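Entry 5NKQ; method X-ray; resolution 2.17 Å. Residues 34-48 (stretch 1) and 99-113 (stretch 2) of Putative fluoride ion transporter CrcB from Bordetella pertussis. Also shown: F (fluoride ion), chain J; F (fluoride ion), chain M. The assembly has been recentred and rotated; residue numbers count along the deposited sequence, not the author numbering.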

ATOM      1  N   GLY A  34      20.280  -3.154  -2.321  1.00102.20           N
ATOM      2  CA  GLY A  34      20.209  -3.166  -0.874  1.00107.04           C
ATOM      3  C   GLY A  34      18.976  -2.489  -0.314  1.00111.65           C
ATOM      4  O   GLY A  34      18.550  -2.792   0.804  1.00123.96           O
ATOM      5  N   TRP A  35      18.386  -1.572  -1.083  1.00 87.86           N
ATOM      6  CA  TRP A  35      17.235  -0.807  -0.627  1.00 65.25           C
ATOM      7  C   TRP A  35      16.250  -0.656  -1.782  1.00 50.98           C
ATOM      8  O   TRP A  35      16.658  -0.287  -2.898  1.00 46.22           O
ATOM      9  CB  TRP A  35      17.666   0.566  -0.105  1.00 60.48           C
ATOM     10  CG  TRP A  35      16.612   1.282   0.685  1.00 58.71           C
ATOM     11  CD1 TRP A  35      15.686   2.162   0.208  1.00 58.94           C
ATOM     12  CD2 TRP A  35      16.386   1.186   2.096  1.00 56.30           C
ATOM     13  NE1 TRP A  35      14.894   2.617   1.233  1.00 58.79           N
ATOM     14  CE2 TRP A  35      15.304   2.034   2.403  1.00 56.59           C
ATOM     15  CE3 TRP A  35      16.991   0.466   3.129  1.00 56.29           C
ATOM     16  CZ2 TRP A  35      14.814   2.181   3.699  1.00 56.36           C
ATOM     17  CZ3 TRP A  35      16.505   0.612   4.415  1.00 57.06           C
ATOM     18  CH2 TRP A  35      15.426   1.462   4.688  1.00 55.59           C
ATOM     19  N   PRO A  36      14.963  -0.939  -1.561  1.00 45.19           N
ATOM     20  CA  PRO A  36      13.953  -0.788  -2.632  1.00 41.11           C
ATOM     21  C   PRO A  36      13.534   0.666  -2.821  1.00 39.43           C
ATOM     22  O   PRO A  36      12.429   1.092  -2.465  1.00 37.23           O
ATOM     23  CB  PRO A  36      12.803  -1.675  -2.133  1.00 40.95           C
ATOM     24  CG  PRO A  36      13.340  -2.442  -0.943  1.00 42.66           C
ATOM     25  CD  PRO A  36      14.396  -1.574  -0.363  1.00 42.96           C
ATOM     26  N   TRP A  37      14.437   1.460  -3.403  1.00 38.08           N
ATOM     27  CA  TRP A  37      14.160   2.880  -3.589  1.00 34.87           C
ATOM     28  C   TRP A  37      13.010   3.114  -4.561  1.00 32.71           C
ATOM     29  O   TRP A  37      12.322   4.137  -4.467  1.00 35.81           O
ATOM     30  CB  TRP A  37      15.416   3.607  -4.073  1.00 33.82           C
ATOM     31  CG  TRP A  37      16.488   3.726  -3.029  1.00 39.06           C
ATOM     32  CD1 TRP A  37      17.674   3.052  -2.992  1.00 43.21           C
ATOM     33  CD2 TRP A  37      16.468   4.567  -1.868  1.00 43.44           C
ATOM     34  NE1 TRP A  37      18.395   3.423  -1.882  1.00 43.57           N
ATOM     35  CE2 TRP A  37      17.676   4.351  -1.176  1.00 46.31           C
ATOM     36  CE3 TRP A  37      15.546   5.480  -1.348  1.00 50.88           C
ATOM     37  CZ2 TRP A  37      17.986   5.016   0.010  1.00 50.16           C
ATOM     38  CZ3 TRP A  37      15.857   6.140  -0.170  1.00 50.62           C
ATOM     39  CH2 TRP A  37      17.066   5.904   0.495  1.00 50.03           C
ATOM     40  N   GLY A  38      12.784   2.190  -5.497  1.00 32.28           N
ATOM     41  CA  GLY A  38      11.697   2.369  -6.447  1.00 31.40           C
ATOM     42  C   GLY A  38      10.332   2.214  -5.804  1.00 34.88           C
ATOM     43  O   GLY A  38       9.429   3.024  -6.033  1.00 36.31           O
ATOM     44  N   THR A  39      10.160   1.163  -4.998  1.00 32.98           N
ATOM     45  CA  THR A  39       8.907   0.988  -4.271  1.00 32.27           C
ATOM     46  C   THR A  39       8.669   2.142  -3.307  1.00 31.79           C
ATOM     47  O   THR A  39       7.544   2.645  -3.190  1.00 33.27           O
ATOM     48  CB  THR A  39       8.913  -0.341  -3.513  1.00 30.90           C
ATOM     49  OG1 THR A  39       9.219  -1.410  -4.416  1.00 32.41           O
ATOM     50  CG2 THR A  39       7.553  -0.594  -2.874  1.00 27.75           C
ATOM     51  N   LEU A  40       9.720   2.577  -2.608  1.00 28.28           N
ATOM     52  CA  LEU A  40       9.583   3.692  -1.677  1.00 39.05           C
ATOM     53  C   LEU A  40       9.238   4.981  -2.411  1.00 38.07           C
ATOM     54  O   LEU A  40       8.398   5.760  -1.945  1.00 34.33           O
ATOM     55  CB  LEU A  40      10.868   3.857  -0.867  1.00 37.52           C
ATOM     56  CG  LEU A  40      10.851   4.936   0.217  1.00 39.57           C
ATOM     57  CD1 LEU A  40       9.746   4.659   1.226  1.00 38.64           C
ATOM     58  CD2 LEU A  40      12.204   5.020   0.907  1.00 41.33           C
ATOM     59  N   THR A  41       9.872   5.221  -3.562  1.00 28.53           N
ATOM     60  CA  THR A  41       9.546   6.408  -4.348  1.00 31.49           C
ATOM     61  C   THR A  41       8.089   6.390  -4.791  1.00 29.95           C
ATOM     62  O   THR A  41       7.402   7.416  -4.733  1.00 33.52           O
ATOM     63  CB  THR A  41      10.473   6.510  -5.560  1.00 30.27           C
ATOM     64  OG1 THR A  41      11.828   6.652  -5.116  1.00 32.39           O
ATOM     65  CG2 THR A  41      10.101   7.709  -6.425  1.00 33.79           C
ATOM     66  N   ALA A  42       7.595   5.226  -5.223  1.00 28.20           N
ATOM     67  CA  ALA A  42       6.205   5.128  -5.653  1.00 36.95           C
ATOM     68  C   ALA A  42       5.248   5.416  -4.504  1.00 33.82           C
ATOM     69  O   ALA A  42       4.228   6.090  -4.689  1.00 36.83           O
ATOM     70  CB  ALA A  42       5.935   3.744  -6.244  1.00 27.88           C
ATOM     71  N   ASN A  43       5.562   4.919  -3.305  1.00 33.51           N
ATOM     72  CA  ASN A  43       4.690   5.152  -2.160  1.00 34.72           C
ATOM     73  C   ASN A  43       4.792   6.590  -1.664  1.00 30.68           C
ATOM     74  O   ASN A  43       3.785   7.186  -1.266  1.00 34.68           O
ATOM     75  CB  ASN A  43       5.020   4.168  -1.037  1.00 27.66           C
ATOM     76  CG  ASN A  43       4.517   2.766  -1.326  1.00 38.77           C
ATOM     77  OD1 ASN A  43       3.561   2.583  -2.080  1.00 35.53           O
ATOM     78  ND2 ASN A  43       5.156   1.770  -0.723  1.00 39.38           N
ATOM     79  N   LEU A  44       5.997   7.164  -1.682  1.00 32.37           N
ATOM     80  CA  LEU A  44       6.161   8.545  -1.238  1.00 33.33           C
ATOM     81  C   LEU A  44       5.490   9.518  -2.201  1.00 36.26           C
ATOM     82  O   LEU A  44       4.794  10.447  -1.775  1.00 28.25           O
ATOM     83  CB  LEU A  44       7.645   8.879  -1.083  1.00 35.93           C
ATOM     84  CG  LEU A  44       8.386   8.223   0.083  1.00 37.66           C
ATOM     85  CD1 LEU A  44       9.848   8.639   0.094  1.00 38.98           C
ATOM     86  CD2 LEU A  44       7.717   8.563   1.403  1.00 32.05           C
ATOM     87  N   VAL A  45       5.695   9.322  -3.506  1.00 34.08           N
ATOM     88  CA  VAL A  45       5.060  10.189  -4.496  1.00 31.61           C
ATOM     89  C   VAL A  45       3.546  10.025  -4.452  1.00 32.64           C
ATOM     90  O   VAL A  45       2.797  11.009  -4.510  1.00 31.77           O
ATOM     91  CB  VAL A  45       5.626   9.902  -5.899  1.00 31.20           C
ATOM     92  CG1 VAL A  45       4.778  10.573  -6.967  1.00 29.34           C
ATOM     93  CG2 VAL A  45       7.068  10.374  -5.989  1.00 30.46           C
ATOM     94  N   GLY A  46       3.071   8.783  -4.342  1.00 36.53           N
ATOM     95  CA  GLY A  46       1.638   8.560  -4.248  1.00 27.67           C
ATOM     96  C   GLY A  46       1.037   9.143  -2.984  1.00 31.89           C
ATOM     97  O   GLY A  46      -0.096   9.629  -2.992  1.00 30.35           O
ATOM     98  N   GLY A  47       1.787   9.101  -1.881  1.00 28.66           N
ATOM     99  CA  GLY A  47       1.308   9.717  -0.655  1.00 27.73           C
ATOM    100  C   GLY A  47       1.184  11.224  -0.774  1.00 36.52           C
ATOM    101  O   GLY A  47       0.230  11.820  -0.268  1.00 38.05           O
ATOM    102  N   TYR A  48       2.142  11.859  -1.452  1.00 30.57           N
ATOM    103  CA  TYR A  48       2.060  13.298  -1.672  1.00 32.46           C
ATOM    104  C   TYR A  48       0.922  13.647  -2.623  1.00 30.08           C
ATOM    105  O   TYR A  48       0.199  14.626  -2.402  1.00 31.58           O
ATOM    106  CB  TYR A  48       3.393  13.819  -2.212  1.00 30.79           C
ATOM    107  CG  TYR A  48       3.405  15.300  -2.518  1.00 36.48           C
ATOM    108  CD1 TYR A  48       3.605  16.236  -1.511  1.00 38.76           C
ATOM    109  CD2 TYR A  48       3.227  15.763  -3.816  1.00 35.69           C
ATOM    110  CE1 TYR A  48       3.620  17.590  -1.787  1.00 39.73           C
ATOM    111  CE2 TYR A  48       3.242  17.116  -4.102  1.00 36.54           C
ATOM    112  CZ  TYR A  48       3.438  18.024  -3.083  1.00 41.28           C
ATOM    113  OH  TYR A  48       3.453  19.372  -3.361  1.00 46.29           O
ATOM    114  N   ALA A  99      17.105  -4.112  11.843  1.00 47.48           N
ATOM    115  CA  ALA A  99      17.208  -2.657  11.850  1.00 49.09           C
ATOM    116  C   ALA A  99      16.902  -2.067  10.481  1.00 50.71           C
ATOM    117  O   ALA A  99      16.351  -0.964  10.391  1.00 50.55           O
ATOM    118  CB  ALA A  99      18.600  -2.229  12.314  1.00 48.71           C
ATOM    119  N   THR A 100      17.248  -2.781   9.408  1.00 51.50           N
ATOM    120  CA  THR A 100      16.924  -2.308   8.067  1.00 52.98           C
ATOM    121  C   THR A 100      15.432  -2.439   7.784  1.00 48.02           C
ATOM    122  O   THR A 100      14.831  -1.555   7.162  1.00 45.79           O
ATOM    123  CB  THR A 100      17.741  -3.078   7.028  1.00 58.47           C
ATOM    124  OG1 THR A 100      19.139  -2.881   7.276  1.00 63.20           O
ATOM    125  CG2 THR A 100      17.411  -2.604   5.621  1.00 58.49           C
ATOM    126  N   ALA A 101      14.817  -3.533   8.239  1.00 45.05           N
ATOM    127  CA  ALA A 101      13.386  -3.723   8.026  1.00 43.66           C
ATOM    128  C   ALA A 101      12.571  -2.679   8.780  1.00 42.72           C
ATOM    129  O   ALA A 101      11.604  -2.129   8.239  1.00 40.85           O
ATOM    130  CB  ALA A 101      12.975  -5.132   8.447  1.00 42.01           C
ATOM    131  N   ALA A 102      12.946  -2.394  10.029  1.00 43.87           N
ATOM    132  CA  ALA A 102      12.243  -1.370  10.795  1.00 42.33           C
ATOM    133  C   ALA A 102      12.436   0.009  10.178  1.00 40.45           C
ATOM    134  O   ALA A 102      11.518   0.837  10.194  1.00 42.43           O
ATOM    135  CB  ALA A 102      12.717  -1.381  12.248  1.00 41.80           C
ATOM    136  N   ALA A 103      13.624   0.273   9.629  1.00 37.37           N
ATOM    137  CA  ALA A 103      13.862   1.551   8.967  1.00 37.87           C
ATOM    138  C   ALA A 103      13.060   1.663   7.677  1.00 40.39           C
ATOM    139  O   ALA A 103      12.573   2.746   7.335  1.00 39.75           O
ATOM    140  CB  ALA A 103      15.355   1.729   8.690  1.00 34.22           C
ATOM    141  N   TYR A 104      12.910   0.554   6.946  1.00 38.73           N
ATOM    142  CA  TYR A 104      12.131   0.591   5.713  1.00 38.05           C
ATOM    143  C   TYR A 104      10.645   0.750   6.004  1.00 35.31           C
ATOM    144  O   TYR A 104       9.943   1.478   5.294  1.00 35.33           O
ATOM    145  CB  TYR A 104      12.388  -0.670   4.887  1.00 33.77           C
ATOM    146  CG  TYR A 104      11.661  -0.681   3.562  1.00 31.37           C
ATOM    147  CD1 TYR A 104      11.903   0.300   2.609  1.00 30.04           C
ATOM    148  CD2 TYR A 104      10.740  -1.674   3.261  1.00 35.26           C
ATOM    149  CE1 TYR A 104      11.243   0.295   1.395  1.00 31.45           C
ATOM    150  CE2 TYR A 104      10.077  -1.688   2.048  1.00 35.51           C
ATOM    151  CZ  TYR A 104      10.330  -0.701   1.120  1.00 35.31           C
ATOM    152  OH  TYR A 104       9.671  -0.711  -0.089  1.00 34.41           O
ATOM    153  N   ALA A 105      10.148   0.075   7.042  1.00 35.39           N
ATOM    154  CA  ALA A 105       8.757   0.264   7.440  1.00 40.29           C
ATOM    155  C   ALA A 105       8.533   1.665   7.993  1.00 40.23           C
ATOM    156  O   ALA A 105       7.504   2.292   7.714  1.00 39.27           O
ATOM    157  CB  ALA A 105       8.356  -0.793   8.469  1.00 45.59           C
ATOM    158  N   GLY A 106       9.489   2.175   8.771  1.00 41.58           N
ATOM    159  CA  GLY A 106       9.355   3.520   9.306  1.00 40.45           C
ATOM    160  C   GLY A 106       9.422   4.587   8.230  1.00 43.50           C
ATOM    161  O   GLY A 106       8.652   5.551   8.253  1.00 44.55           O
ATOM    162  N   ALA A 107      10.342   4.433   7.275  1.00 44.02           N
ATOM    163  CA  ALA A 107      10.434   5.396   6.183  1.00 42.76           C
ATOM    164  C   ALA A 107       9.216   5.330   5.272  1.00 43.95           C
ATOM    165  O   ALA A 107       8.811   6.351   4.705  1.00 41.15           O
ATOM    166  CB  ALA A 107      11.712   5.166   5.378  1.00 38.83           C
ATOM    167  N   SER A 108       8.619   4.146   5.119  1.00 43.20           N
ATOM    168  CA  SER A 108       7.422   4.027   4.293  1.00 39.33           C
ATOM    169  C   SER A 108       6.190   4.563   5.012  1.00 39.05           C
ATOM    170  O   SER A 108       5.370   5.257   4.403  1.00 37.16           O
ATOM    171  CB  SER A 108       7.207   2.569   3.884  1.00 37.07           C
ATOM    172  OG  SER A 108       8.286   2.094   3.096  1.00 38.02           O
ATOM    173  N   LEU A 109       6.045   4.258   6.302  1.00 39.61           N
ATOM    174  CA  LEU A 109       4.878   4.719   7.047  1.00 44.17           C
ATOM    175  C   LEU A 109       4.974   6.210   7.351  1.00 45.89           C
ATOM    176  O   LEU A 109       4.157   7.007   6.876  1.00 45.23           O
ATOM    177  CB  LEU A 109       4.728   3.911   8.339  1.00 49.30           C
ATOM    178  CG  LEU A 109       3.624   4.363   9.297  1.00 54.68           C
ATOM    179  CD1 LEU A 109       2.268   4.357   8.606  1.00 54.23           C
ATOM    180  CD2 LEU A 109       3.598   3.485  10.539  1.00 55.81           C
ATOM    181  N   ALA A 110       5.972   6.606   8.147  1.00 44.69           N
ATOM    182  CA  ALA A 110       6.110   8.010   8.521  1.00 42.53           C
ATOM    183  C   ALA A 110       6.379   8.893   7.311  1.00 42.01           C
ATOM    184  O   ALA A 110       5.978  10.062   7.296  1.00 46.22           O
ATOM    185  CB  ALA A 110       7.225   8.174   9.554  1.00 41.25           C
ATOM    186  N   GLY A 111       7.052   8.358   6.293  1.00 39.86           N
ATOM    187  CA  GLY A 111       7.305   9.144   5.097  1.00 36.89           C
ATOM    188  C   GLY A 111       6.045   9.415   4.300  1.00 32.84           C
ATOM    189  O   GLY A 111       5.830  10.533   3.823  1.00 37.15           O
ATOM    190  N   SER A 112       5.193   8.399   4.143  1.00 28.80           N
ATOM    191  CA  SER A 112       3.967   8.578   3.371  1.00 37.28           C
ATOM    192  C   SER A 112       3.008   9.538   4.065  1.00 35.20           C
ATOM    193  O   SER A 112       2.377  10.375   3.410  1.00 34.59           O
ATOM    194  CB  SER A 112       3.292   7.228   3.132  1.00 39.94           C
ATOM    195  OG  SER A 112       2.114   7.376   2.363  1.00 42.83           O
ATOM    196  N   LEU A 113       2.884   9.432   5.392  1.00 34.93           N
ATOM    197  CA  LEU A 113       2.004  10.336   6.125  1.00 35.79           C
ATOM    198  C   LEU A 113       2.498  11.775   6.041  1.00 35.72           C
ATOM    199  O   LEU A 113       1.695  12.709   5.924  1.00 38.00           O
ATOM    200  CB  LEU A 113       1.892   9.892   7.584  1.00 35.40           C
ATOM    201  CG  LEU A 113       1.359   8.480   7.834  1.00 33.82           C
ATOM    202  CD1 LEU A 113       1.340   8.171   9.323  1.00 33.66           C
ATOM    203  CD2 LEU A 113      -0.027   8.310   7.231  1.00 32.01           C
TER
HETATM  204  F     F J 202       7.626   1.343   0.528  1.00 42.52           F
HETATM  205  F     F M 202       1.421   6.091  -0.057  1.00 51.55           F

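Two helices, 37-48 and 99-113, run side by side in nearly the same direction, their axes 20° apart and 8.6 Å at closest approach. They draw together toward their C-terminal ends: CA of Leu40 lies 6.4 Å from CA of Ser108, and CA of Gly47 only 5.0 Å from CA of Ser112. Each helix satisfies its own backbone through i to i+4 hydrogen bonds, and none crosses between the stretches. What joins them is mainly apolar packing, with a fluoride ion (chain J) between Asn43 and Ser108 and a second (chain M) held by Ser112.

The aromatic cluster forms where the backbones are wider apart. Trp35, in the loop before the first helix, reaches across with a t rotamer at chi1, and its large indole meets Thr100, Ala103 and Tyr104, with Trp35 CH2 3.8 Å from Ala103 C. The edge of Tyr104 points toward the indole face, with ring planes at 89° and centroids 5.4 Å apart, so that ring hydrogens meet the pi cloud; the closest side-chain atoms are Trp35 CZ2 and Tyr104 CD1, at 3.6 Å. The far end of the indole also touches Thr100, whose methyl CG2 lies 3.6 Å from Trp35 CZ3. Pro36, at the N-cap position, lays its ring over one face of Tyr104, with CG 4.0 Å from Tyr104 CZ, while CB of Leu40 meets the edge of that ring 4.2 Å from CE1.

Farther along, the leucines fit against small residues. Leu40 CD1 approaches Ser108 OG at 3.5 Å, and Leu44 CD2 rests on the backbone of Gly111, 3.5 Å from its C atom. Glycine suits this place: a CB there would lie 2.9 Å from Leu44 CD2, a clash. Gly47 plays the same part on the other helix, since a CB would come within 2.7 Å of Ser112 OG. Its bare CA instead sits 3.9 Å from that oxygen, leaving room for the hydroxyl where the backbones are close.

The polar groups converge on fluoride. Asn43 ND2 donates a hydrogen bond to the chain J ion at 2.8 Å, an amide N-H being well suited to a small, hard anion. Ser108 OG lies 2.8 Å from the same ion and also 2.8 Å from Tyr104 O, so its single proton has two possible acceptors. Tyr104 OH also lies 3.0 Å from the chain J ion. The chain M ion accepts a hydrogen bond from Ser112 OG at 2.8 Å. Fluoride is the ion named in the protein's putative transport role.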